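Local coordinates for Amuc_1102 (Akkermansia muciniphila, PDB 7DSZ), which adopts an immunoglobulin-like fold related to archaeal type IV pilus proteins and is probably a component of a pilus-like surface structure, at the interface of chains A and B. Residues are numbered along the deposited sequence; one frame, centred on the assembly and turned at random. Chains: chain A/B, Amuc_1102.

Amuc_1102 illustrates how two copies of one chain, among the three of the deposited assembly, can meet through unlike patches, because the interface is not an exact two-fold. Contacts 1, 3 and 4 lie close together in one largely polar region: their C-alpha centres are about 8 Å apart for contacts 1 and 4, and 5 Å for contacts 3 and 4. A:Asn102 serves contacts 1 and 4, while A:Ser13, A:Ile71 and B:Arg122 of helix 117-124 serve contacts 3 and 4. Contact 2, mainly apolar, stands about 22 Å from contact 1 and 32 Å from contact 3. Whether this pairing reflects pilus assembly the structure alone does not show.

Contact 1: the interface of chains A and B. Residues chain A 101-102, 195; chain B 116, 118-119, 176.
A:Glu195 reaches from chain A into a cluster of serines at the start of helix 117-124 of chain B, and its side chain can be followed atom by atom. Its CB passes 4.0 Å from B:Ser118 OG. CG continues anti to the backbone N (chi1 173°), and the extended chain beyond it carries the carboxylate across to B:Ser116, whose CB packs 3.6 Å from CD of A:Glu195. At the tip the two oxygens part company. OE1 accepts a short hydrogen bond of 2.6 Å from the hydroxyl OG of B:Ser116, which approaches from above the carboxylate plane, 43° out of it. OE2 lies near CG of B:Pro176, which also meets CG2 of A:Val101 tip to tip, and binds water 1. That water joins the carboxylate to B:Ser116, B:Ser119 and the carbonyl oxygen of B:Pro176.

The hydroxyl OG of B:Ser116 accepts from the backbone N of B:Ser119 at 3.0 Å, an N-cap of helix 117-124. Beside the glutamate, the amide of A:Asn102 turns its ND2 toward two hydroxyls, both close to the amide plane: B:Ser119 OG at 2.9 Å and B:Ser118 OG at 3.2 Å. A second water extends the network, linking B:Ser118 OG to the carbonyl oxygens of A:Val101 and A:Asn102; the backbone N of A:Glu195 meets this water 2 at 2.9 Å, almost straight at 175°.

Contact 2: the interface of chains A and B. Residues chain A 34-36, 187-188; chain B 36-38.
A:Phe188 and B:Thr38 approach from opposite directions in a small apolar patch where the loop after strand 27-32 of each chain meets its copy, flanked by a second loop of chain A. The apolar contacts come first. The far edge of the phenyl ring, CE1 and CZ, touches the methyl CG2 of B:Thr38, with CE1 at 3.7 Å. The same methyl also touches CB of A:Pro34 at 3.7 Å, so proline and ring edge meet it from adjoining directions. The side chains of B:Val36 and A:Phe188 cross at about a right angle, CG1 of the valine coming to 3.9 Å from CZ of the ring. That methyl, anti to its own backbone N (chi1 170°), also meets CG1 of A:Val36 at 3.6 Å, joining the two copies of one valine. Within chain A, CG2 of A:Val187 covers one ring face of A:Phe188 near its rim.

Backbone pairing is the second kind: A:Val36 and B:Thr38 form an antiparallel beta bridge, bringing the loop backbones side by side. The third kind is solvent-mediated. Water 3 connects the backbone N of B:Val36, at 3.0 Å, with the carbonyl oxygen of A:Val187.

In the fold, residues 34-38 follow strand 27-32, whereas A:Val187 and A:Phe188 lie in the loop between the 3-10 helices 180-182 and 190-192.

Contact 3: the interface of chains A and B. Residues chain A 13, 68, 70-71; chain B 85-86, 122.
The guanidinium of B:Arg122 has the backbone carbonyl carbon of A:Ile71 on one face, offset toward the rim, while A:Ser68 OG and A:Ser13 OG lie in its plane at the edge. The A:Tyr70 side chain slides past the arginine in the opposite direction, its ring plane 39° from the guanidinium, with the carbonyl oxygen of A:Ser68 at the ring's own edge. CB of A:Tyr70 packs 3.4 Å from CD of B:Arg122, and its CD1 meets the arginine's CB.

A:Ser68 links this arginine to B:Asp86. Its hydroxyl OG receives NE of B:Arg122 over 3.3 Å, nearly straight at 168° and in the guanidinium plane. The same hydroxyl donates to OD1 of B:Asp86 at 2.7 Å, from the syn side, somewhat tilted out of the carboxylate plane, and the backbone N of A:Ser68 adds a second bond to OD1 at 2.8 Å. Two donors from one residue thus grip one carboxylate oxygen. The other, OD2, forms a salt bridge within chain B to NH2 of B:Arg122 at 3.0 Å, which would help hold the arginine, extended from CG to NE, beside its aspartate.

In the fold, A:Ser68 lies in the loop before strand 70-71, B:Asp86 in the loop between strands 73-83 and 91-101, and B:Arg122 on helix 117-124.

Contact 4: the interface of chains A and B. Residues chain A 12-13, 71-72, 102; chain B 122, 174-175.
B:Arg122 and A:Asp72 bury much of the surface here, through a salt bridge across the chains. Both terminal nitrogens converge end-on upon OD1 of A:Asp72, NH1 and NH2 of B:Arg122 each at 2.9 Å. The carboxylate and guanidinium planes stand 60° apart, so the two bonds differ: NH1 uses the anti lone pair of OD1, while NH2 comes from above the carboxylate plane.

A:Thr12 grips both carboxylate oxygens on their syn lone pairs: its hydroxyl OG1 donates to OD1 of A:Asp72 at 2.7 Å, and its backbone N to OD2 at 2.9 Å. Three donors thus grip OD1, and the guanidinium would probably favour a charged carboxylate.

A:Asn102 adds a smaller share; its OD1 receives a weak bond from NH1 of B:Arg122 and binds water 4, shared with the backbone N of B:Tyr175. The ring of B:Tyr174 lies flat against the aspartate, 9° from the carboxylate plane, with CB of A:Asp72 over its centre, 3.6 Å from the ring centroid, a CH-pi contact. The hydroxyl of B:Tyr175 lies over one guanidinium face near its rim and reaches A:Thr12 OG1 through water 5.

The site ties the N-terminal segment of chain A and the turn between strands 70-71 and 73-83 to chain B and may stabilise this pairing.

Contact 1: the interface of chains A and B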
ATOM      1  N   VAL A 101       2.211  -3.217  15.648  1.00 21.26           N
ATOM      2  CA  VAL A 101       2.524  -4.592  16.019  1.00 20.41           C
ATOM      3  C   VAL A 101       3.955  -4.666  16.524  1.00 21.47           C
ATOM      4  O   VAL A 101       4.810  -3.862  16.145  1.00 23.20           O
ATOM      5  CB  VAL A 101       2.305  -5.578  14.850  1.00 23.67           C
ATOM      6  CG1 VAL A 101       0.823  -5.734  14.565  1.00 28.53           C
ATOM      7  CG2 VAL A 101       3.065  -5.130  13.598  1.00 21.55           C
ATOM      8  N   ASN A 102       4.221  -5.666  17.367  1.00 22.67           N
ATOM      9  CA  ASN A 102       5.521  -5.818  18.018  1.00 22.14           C
ATOM     10  C   ASN A 102       5.909  -4.528  18.731  1.00 21.70           C
ATOM     11  O   ASN A 102       6.906  -3.886  18.407  1.00 22.89           O
ATOM     12  CB  ASN A 102       6.618  -6.212  17.022  1.00 27.30           C
ATOM     13  CG  ASN A 102       6.326  -7.508  16.306  1.00 24.40           C
ATOM     14  OD1 ASN A 102       5.704  -8.427  16.858  1.00 30.37           O
ATOM     15  ND2 ASN A 102       6.773  -7.593  15.053  1.00 24.22           N
ATOM     16  N   GLU A 195       6.301  -0.962  14.135  1.00 21.71           N
ATOM     17  CA  GLU A 195       5.757  -1.424  12.863  1.00 21.40           C
ATOM     18  C   GLU A 195       4.238  -1.250  12.827  1.00 22.15           C
ATOM     19  O   GLU A 195       3.546  -1.444  13.830  1.00 19.86           O
ATOM     20  CB  GLU A 195       6.146  -2.900  12.667  1.00 20.22           C
ATOM     21  CG  GLU A 195       5.522  -3.597  11.457  1.00 19.87           C
ATOM     22  CD  GLU A 195       5.920  -5.073  11.414  1.00 26.98           C
ATOM     23  OE1 GLU A 195       6.681  -5.503  12.314  1.00 23.56           O
ATOM     24  OE2 GLU A 195       5.479  -5.784  10.485  1.00 24.01           O
TER
ATOM     25  N   SER B 116       9.765  -8.332   9.547  1.00 19.76           N
ATOM     26  CA  SER B 116      10.328  -7.046   9.916  1.00 21.54           C
ATOM     27  C   SER B 116      11.462  -7.219  10.926  1.00 23.29           C
ATOM     28  O   SER B 116      11.574  -8.261  11.575  1.00 24.15           O
ATOM     29  CB  SER B 116       9.250  -6.168  10.539  1.00 22.26           C
ATOM     30  OG  SER B 116       8.904  -6.741  11.793  1.00 24.09           O
ATOM     31  N   SER B 118      11.627  -5.891  13.858  1.00 24.52           N
ATOM     32  CA  SER B 118      11.062  -6.083  15.192  1.00 25.11           C
ATOM     33  C   SER B 118      10.482  -7.484  15.362  1.00 25.19           C
ATOM     34  O   SER B 118      10.500  -8.033  16.470  1.00 25.56           O
ATOM     35  CB  SER B 118      10.008  -5.012  15.484  1.00 21.77           C
ATOM     36  OG  SER B 118       8.854  -5.143  14.665  1.00 23.82           O
ATOM     37  N   SER B 119       9.970  -8.091  14.287  1.00 25.65           N
ATOM     38  CA  SER B 119       9.554  -9.486  14.381  1.00 23.22           C
ATOM     39  C   SER B 119      10.748 -10.381  14.685  1.00 24.34           C
ATOM     40  O   SER B 119      10.683 -11.241  15.573  1.00 26.32           O
ATOM     41  CB  SER B 119       8.865  -9.935  13.084  1.00 25.33           C
ATOM     42  OG  SER B 119       7.517  -9.489  13.029  1.00 25.53           O
ATOM     43  N   PRO B 176       3.735 -10.436  11.461  1.00 25.45           N
ATOM     44  CA  PRO B 176       3.160 -10.574  10.112  1.00 21.64           C
ATOM     45  C   PRO B 176       4.233 -10.796   9.046  1.00 19.61           C
ATOM     46  O   PRO B 176       5.255 -10.104   9.003  1.00 21.05           O
ATOM     47  CB  PRO B 176       2.408  -9.249   9.899  1.00 22.45           C
ATOM     48  CG  PRO B 176       3.044  -8.289  10.836  1.00 22.67           C
ATOM     49  CD  PRO B 176       3.537  -9.089  12.025  1.00 23.10           C
TER
HETATM   50  O   HOH W   1       6.845  -8.604  10.491  1.00 22.63           O
HETATM   51  O   HOH W   2       7.698  -2.807  15.893  1.00 23.67           O

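Contact 2: the interface of chains A and B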
ATOM      1  N   PRO A  34      10.358  14.207   2.203  1.00 34.94           N
ATOM      2  CA  PRO A  34      11.759  13.976   1.839  1.00 38.16           C
ATOM      3  C   PRO A  34      11.961  14.275   0.363  1.00 35.13           C
ATOM      4  O   PRO A  34      11.121  13.957  -0.477  1.00 35.47           O
ATOM      5  CB  PRO A  34      11.973  12.492   2.154  1.00 33.46           C
ATOM      6  CG  PRO A  34      10.871  12.144   3.122  1.00 39.45           C
ATOM      7  CD  PRO A  34       9.711  12.986   2.707  1.00 30.35           C
ATOM      8  N   ASN A  35      13.062  14.943   0.055  1.00 43.35           N
ATOM      9  CA  ASN A  35      13.444  15.149  -1.336  1.00 41.66           C
ATOM     10  C   ASN A  35      14.421  14.031  -1.663  1.00 32.30           C
ATOM     11  O   ASN A  35      15.613  14.114  -1.383  1.00 35.22           O
ATOM     12  CB  ASN A  35      14.049  16.531  -1.543  1.00 52.07           C
ATOM     13  CG  ASN A  35      13.708  17.102  -2.885  1.00 47.37           C
ATOM     14  OD1 ASN A  35      14.590  17.514  -3.635  1.00 68.76           O
ATOM     15  ND2 ASN A  35      12.417  17.120  -3.211  1.00 53.46           N
ATOM     16  N   VAL A  36      13.892  12.950  -2.223  1.00 31.63           N
ATOM     17  CA  VAL A  36      14.687  11.746  -2.400  1.00 26.81           C
ATOM     18  C   VAL A  36      15.640  11.954  -3.568  1.00 28.55           C
ATOM     19  O   VAL A  36      15.255  12.479  -4.620  1.00 30.41           O
ATOM     20  CB  VAL A  36      13.771  10.529  -2.601  1.00 28.20           C
ATOM     21  CG1 VAL A  36      14.558   9.316  -3.048  1.00 24.21           C
ATOM     22  CG2 VAL A  36      13.027  10.244  -1.294  1.00 25.65           C
ATOM     23  N   VAL A 187       9.483   5.122   4.613  1.00 21.07           N
ATOM     24  CA  VAL A 187      10.747   4.398   4.796  1.00 23.57           C
ATOM     25  C   VAL A 187      11.747   5.155   5.656  1.00 26.16           C
ATOM     26  O   VAL A 187      12.874   4.676   5.841  1.00 26.46           O
ATOM     27  CB  VAL A 187      11.423   4.044   3.454  1.00 23.41           C
ATOM     28  CG1 VAL A 187      10.453   3.273   2.558  1.00 23.54           C
ATOM     29  CG2 VAL A 187      11.923   5.301   2.750  1.00 22.68           C
ATOM     30  N   PHE A 188      11.373   6.301   6.210  1.00 19.03           N
ATOM     31  CA  PHE A 188      12.300   7.143   6.952  1.00 20.09           C
ATOM     32  C   PHE A 188      11.974   7.106   8.433  1.00 22.74           C
ATOM     33  O   PHE A 188      10.855   6.773   8.829  1.00 23.07           O
ATOM     34  CB  PHE A 188      12.244   8.581   6.428  1.00 19.86           C
ATOM     35  CG  PHE A 188      12.687   8.698   5.002  1.00 23.94           C
ATOM     36  CD1 PHE A 188      14.034   8.744   4.694  1.00 26.88           C
ATOM     37  CD2 PHE A 188      11.765   8.711   3.967  1.00 27.04           C
ATOM     38  CE1 PHE A 188      14.461   8.840   3.380  1.00 29.04           C
ATOM     39  CE2 PHE A 188      12.189   8.799   2.644  1.00 30.33           C
ATOM     40  CZ  PHE A 188      13.541   8.856   2.357  1.00 29.76           C
TER
ATOM     41  N   VAL B  36      17.729   5.409   2.274  1.00 36.21           N
ATOM     42  CA  VAL B  36      17.523   6.215   1.079  1.00 29.97           C
ATOM     43  C   VAL B  36      18.068   7.615   1.322  1.00 33.09           C
ATOM     44  O   VAL B  36      17.750   8.251   2.335  1.00 32.92           O
ATOM     45  CB  VAL B  36      16.031   6.253   0.719  1.00 28.36           C
ATOM     46  CG1 VAL B  36      15.777   7.274  -0.360  1.00 27.29           C
ATOM     47  CG2 VAL B  36      15.547   4.862   0.303  1.00 29.22           C
ATOM     48  N   LEU B  37      18.868   8.116   0.382  1.00 30.07           N
ATOM     49  CA  LEU B  37      19.469   9.442   0.525  1.00 33.01           C
ATOM     50  C   LEU B  37      18.502  10.539   0.101  1.00 34.61           C
ATOM     51  O   LEU B  37      17.765  10.389  -0.878  1.00 29.29           O
ATOM     52  CB  LEU B  37      20.742   9.537  -0.311  1.00 33.58           C
ATOM     53  CG  LEU B  37      21.771   8.462   0.015  1.00 39.02           C
ATOM     54  CD1 LEU B  37      23.041   8.707  -0.779  1.00 38.47           C
ATOM     55  CD2 LEU B  37      22.044   8.455   1.505  1.00 44.18           C
ATOM     56  N   THR B  38      18.534  11.664   0.824  1.00 33.25           N
ATOM     57  CA  THR B  38      17.684  12.810   0.521  1.00 32.23           C
ATOM     58  C   THR B  38      18.529  14.071   0.377  1.00 41.39           C
ATOM     59  O   THR B  38      19.667  14.140   0.848  1.00 40.34           O
ATOM     60  CB  THR B  38      16.606  13.045   1.598  1.00 38.46           C
ATOM     61  OG1 THR B  38      17.228  13.159   2.883  1.00 47.15           O
ATOM     62  CG2 THR B  38      15.595  11.900   1.621  1.00 35.72           C
TER
HETATM   63  O   HOH W   3      15.579   5.255   4.321  1.00 35.20           O

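Contact 3: the interface of chains A and B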
ATOM      1  N   SER A  13       0.805 -14.146  23.751  1.00 45.71           N
ATOM      2  CA  SER A  13       1.526 -13.894  24.986  1.00 50.13           C
ATOM      3  C   SER A  13       0.955 -14.726  26.129  1.00 52.78           C
ATOM      4  O   SER A  13      -0.031 -15.453  25.978  1.00 51.79           O
ATOM      5  CB  SER A  13       1.456 -12.411  25.344  1.00 49.93           C
ATOM      6  OG  SER A  13       1.870 -11.591  24.267  1.00 54.67           O
ATOM      7  N   SER A  68       9.656 -12.051  25.601  1.00 38.93           N
ATOM      8  CA  SER A  68      10.183 -11.532  24.345  1.00 36.31           C
ATOM      9  C   SER A  68      10.502 -10.047  24.401  1.00 35.69           C
ATOM     10  O   SER A  68      11.216  -9.551  23.522  1.00 36.16           O
ATOM     11  CB  SER A  68       9.184 -11.784  23.218  1.00 35.30           C
ATOM     12  OG  SER A  68       7.997 -11.031  23.428  1.00 34.50           O
ATOM     13  N   TYR A  70       8.201  -7.678  24.119  1.00 34.53           N
ATOM     14  CA  TYR A  70       7.238  -7.013  23.256  1.00 32.05           C
ATOM     15  C   TYR A  70       5.842  -7.517  23.581  1.00 33.96           C
ATOM     16  O   TYR A  70       5.666  -8.612  24.124  1.00 34.88           O
ATOM     17  CB  TYR A  70       7.502  -7.296  21.768  1.00 27.55           C
ATOM     18  CG  TYR A  70       8.766  -6.731  21.179  1.00 30.68           C
ATOM     19  CD1 TYR A  70       9.997  -7.355  21.380  1.00 28.89           C
ATOM     20  CD2 TYR A  70       8.726  -5.599  20.371  1.00 27.27           C
ATOM     21  CE1 TYR A  70      11.156  -6.848  20.815  1.00 30.41           C
ATOM     22  CE2 TYR A  70       9.873  -5.090  19.803  1.00 28.18           C
ATOM     23  CZ  TYR A  70      11.085  -5.719  20.025  1.00 29.21           C
ATOM     24  OH  TYR A  70      12.222  -5.201  19.454  1.00 30.61           O
ATOM     25  N   ILE A  71       4.846  -6.719  23.198  1.00 28.29           N
ATOM     26  CA  ILE A  71       3.462  -7.160  23.157  1.00 25.16           C
ATOM     27  C   ILE A  71       3.028  -7.228  21.692  1.00 26.58           C
ATOM     28  O   ILE A  71       3.645  -6.627  20.805  1.00 30.12           O
ATOM     29  CB  ILE A  71       2.530  -6.246  23.981  1.00 29.94           C
ATOM     30  CG1 ILE A  71       2.531  -4.824  23.427  1.00 26.14           C
ATOM     31  CG2 ILE A  71       2.965  -6.211  25.450  1.00 28.98           C
ATOM     32  CD1 ILE A  71       1.446  -3.964  24.041  1.00 29.07           C
TER
ATOM     33  N   PRO B  85       8.413 -16.857  21.466  1.00 31.81           N
ATOM     34  CA  PRO B  85       9.342 -16.329  22.479  1.00 35.54           C
ATOM     35  C   PRO B  85       8.685 -16.007  23.810  1.00 44.78           C
ATOM     36  O   PRO B  85       9.403 -15.752  24.787  1.00 41.07           O
ATOM     37  CB  PRO B  85       9.893 -15.061  21.819  1.00 31.43           C
ATOM     38  CG  PRO B  85       8.773 -14.609  20.919  1.00 31.91           C
ATOM     39  CD  PRO B  85       8.120 -15.869  20.409  1.00 34.41           C
ATOM     40  N   ASP B  86       7.353 -16.003  23.879  1.00 41.86           N
ATOM     41  CA  ASP B  86       6.637 -15.707  25.111  1.00 42.73           C
ATOM     42  C   ASP B  86       6.064 -16.948  25.780  1.00 47.49           C
ATOM     43  O   ASP B  86       5.644 -16.863  26.937  1.00 49.60           O
ATOM     44  CB  ASP B  86       5.509 -14.699  24.838  1.00 37.99           C
ATOM     45  CG  ASP B  86       6.035 -13.307  24.521  1.00 42.89           C
ATOM     46  OD1 ASP B  86       7.047 -12.898  25.128  1.00 42.71           O
ATOM     47  OD2 ASP B  86       5.437 -12.618  23.663  1.00 45.14           O
ATOM     48  N   ARG B 122      11.984  -9.732  18.289  1.00 25.71           N
ATOM     49  CA  ARG B 122      11.078 -10.317  19.267  1.00 25.64           C
ATOM     50  C   ARG B 122      11.232 -11.833  19.313  1.00 30.01           C
ATOM     51  O   ARG B 122      11.283 -12.428  20.396  1.00 30.84           O
ATOM     52  CB  ARG B 122       9.639  -9.926  18.948  1.00 25.85           C
ATOM     53  CG  ARG B 122       8.635 -10.428  19.956  1.00 27.02           C
ATOM     54  CD  ARG B 122       7.228  -9.962  19.641  1.00 28.61           C
ATOM     55  NE  ARG B 122       6.305 -10.399  20.680  1.00 27.55           N
ATOM     56  CZ  ARG B 122       4.993 -10.508  20.529  1.00 33.53           C
ATOM     57  NH1 ARG B 122       4.420 -10.196  19.364  1.00 30.52           N
ATOM     58  NH2 ARG B 122       4.253 -10.936  21.545  1.00 32.20           N
TER

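Contact 4: the interface of chains A and B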
ATOM      1  N   THR A  12      -0.683 -14.093  21.516  1.00 46.98           N
ATOM      2  CA  THR A  12       0.359 -15.110  21.552  1.00 50.20           C
ATOM      3  C   THR A  12       1.158 -15.059  22.847  1.00 46.16           C
ATOM      4  O   THR A  12       2.090 -15.850  23.023  1.00 42.20           O
ATOM      5  CB  THR A  12       1.304 -14.949  20.353  1.00 44.17           C
ATOM      6  OG1 THR A  12       2.077 -13.755  20.509  1.00 36.36           O
ATOM      7  CG2 THR A  12       0.512 -14.854  19.063  1.00 37.93           C
ATOM      8  N   SER A  13       0.805 -14.146  23.751  1.00 45.71           N
ATOM      9  CA  SER A  13       1.526 -13.894  24.986  1.00 50.13           C
ATOM     10  C   SER A  13       0.955 -14.726  26.129  1.00 52.78           C
ATOM     11  O   SER A  13      -0.031 -15.453  25.978  1.00 51.79           O
ATOM     12  CB  SER A  13       1.456 -12.411  25.344  1.00 49.93           C
ATOM     13  OG  SER A  13       1.870 -11.591  24.267  1.00 54.67           O
ATOM     14  N   ILE A  71       4.846  -6.719  23.198  1.00 28.29           N
ATOM     15  CA  ILE A  71       3.462  -7.160  23.157  1.00 25.16           C
ATOM     16  C   ILE A  71       3.028  -7.228  21.692  1.00 26.58           C
ATOM     17  O   ILE A  71       3.645  -6.627  20.805  1.00 30.12           O
ATOM     18  CB  ILE A  71       2.530  -6.246  23.981  1.00 29.94           C
ATOM     19  CG1 ILE A  71       2.531  -4.824  23.427  1.00 26.14           C
ATOM     20  CG2 ILE A  71       2.965  -6.211  25.450  1.00 28.98           C
ATOM     21  CD1 ILE A  71       1.446  -3.964  24.041  1.00 29.07           C
ATOM     22  N   ASP A  72       1.957  -7.986  21.442  1.00 25.57           N
ATOM     23  CA  ASP A  72       1.530  -8.278  20.071  1.00 28.46           C
ATOM     24  C   ASP A  72       1.210  -7.010  19.296  1.00 28.04           C
ATOM     25  O   ASP A  72       1.645  -6.849  18.148  1.00 26.68           O
ATOM     26  CB  ASP A  72       0.293  -9.171  20.071  1.00 28.08           C
ATOM     27  CG  ASP A  72       0.608 -10.607  20.401  1.00 34.49           C
ATOM     28  OD1 ASP A  72       1.718 -11.065  20.067  1.00 31.49           O
ATOM     29  OD2 ASP A  72      -0.273 -11.268  20.979  1.00 33.65           O
ATOM     30  N   ASN A 102       4.221  -5.666  17.367  1.00 22.67           N
ATOM     31  CA  ASN A 102       5.521  -5.818  18.018  1.00 22.14           C
ATOM     32  C   ASN A 102       5.909  -4.528  18.731  1.00 21.70           C
ATOM     33  O   ASN A 102       6.906  -3.886  18.407  1.00 22.89           O
ATOM     34  CB  ASN A 102       6.618  -6.212  17.022  1.00 27.30           C
ATOM     35  CG  ASN A 102       6.326  -7.508  16.306  1.00 24.40           C
ATOM     36  OD1 ASN A 102       5.704  -8.427  16.858  1.00 30.37           O
ATOM     37  ND2 ASN A 102       6.773  -7.593  15.053  1.00 24.22           N
TER
ATOM     38  N   ARG B 122      11.984  -9.732  18.289  1.00 25.71           N
ATOM     39  CA  ARG B 122      11.078 -10.317  19.267  1.00 25.64           C
ATOM     40  C   ARG B 122      11.232 -11.833  19.313  1.00 30.01           C
ATOM     41  O   ARG B 122      11.283 -12.428  20.396  1.00 30.84           O
ATOM     42  CB  ARG B 122       9.639  -9.926  18.948  1.00 25.85           C
ATOM     43  CG  ARG B 122       8.635 -10.428  19.956  1.00 27.02           C
ATOM     44  CD  ARG B 122       7.228  -9.962  19.641  1.00 28.61           C
ATOM     45  NE  ARG B 122       6.305 -10.399  20.680  1.00 27.55           N
ATOM     46  CZ  ARG B 122       4.993 -10.508  20.529  1.00 33.53           C
ATOM     47  NH1 ARG B 122       4.420 -10.196  19.364  1.00 30.52           N
ATOM     48  NH2 ARG B 122       4.253 -10.936  21.545  1.00 32.20           N
ATOM     49  N   TYR B 174      -0.133 -12.167  14.093  1.00 27.00           N
ATOM     50  CA  TYR B 174       0.976 -11.374  14.585  1.00 25.08           C
ATOM     51  C   TYR B 174       2.276 -11.915  14.004  1.00 24.72           C
ATOM     52  O   TYR B 174       2.288 -12.925  13.299  1.00 29.36           O
ATOM     53  CB  TYR B 174       0.970 -11.352  16.113  1.00 26.47           C
ATOM     54  CG  TYR B 174      -0.281 -10.648  16.610  1.00 27.57           C
ATOM     55  CD1 TYR B 174      -0.559  -9.338  16.211  1.00 27.75           C
ATOM     56  CD2 TYR B 174      -1.190 -11.287  17.433  1.00 31.33           C
ATOM     57  CE1 TYR B 174      -1.694  -8.686  16.640  1.00 28.43           C
ATOM     58  CE2 TYR B 174      -2.337 -10.640  17.868  1.00 34.49           C
ATOM     59  CZ  TYR B 174      -2.581  -9.338  17.469  1.00 39.03           C
ATOM     60  OH  TYR B 174      -3.714  -8.686  17.893  1.00 43.88           O
ATOM     61  N   TYR B 175       3.367 -11.202  14.254  1.00 22.22           N
ATOM     62  CA  TYR B 175       4.619 -11.420  13.538  1.00 25.74           C
ATOM     63  C   TYR B 175       4.319 -11.485  12.036  1.00 24.18           C
ATOM     64  O   TYR B 175       4.576 -12.507  11.393  1.00 22.89           O
ATOM     65  CB  TYR B 175       5.315 -12.696  13.991  1.00 23.81           C
ATOM     66  CG  TYR B 175       5.582 -12.809  15.478  1.00 25.88           C
ATOM     67  CD1 TYR B 175       4.596 -13.265  16.346  1.00 32.80           C
ATOM     68  CD2 TYR B 175       6.824 -12.479  16.000  1.00 26.96           C
ATOM     69  CE1 TYR B 175       4.832 -13.383  17.695  1.00 27.60           C
ATOM     70  CE2 TYR B 175       7.075 -12.598  17.357  1.00 28.81           C
ATOM     71  CZ  TYR B 175       6.069 -13.056  18.192  1.00 31.15           C
ATOM     72  OH  TYR B 175       6.292 -13.185  19.538  1.00 31.24           O
TER
HETATM   73  O   HOH W   4       2.995  -8.947  16.385  1.00 29.95           O
HETATM   74  O   HOH W   5       4.626 -14.175  21.171  1.00 35.18           O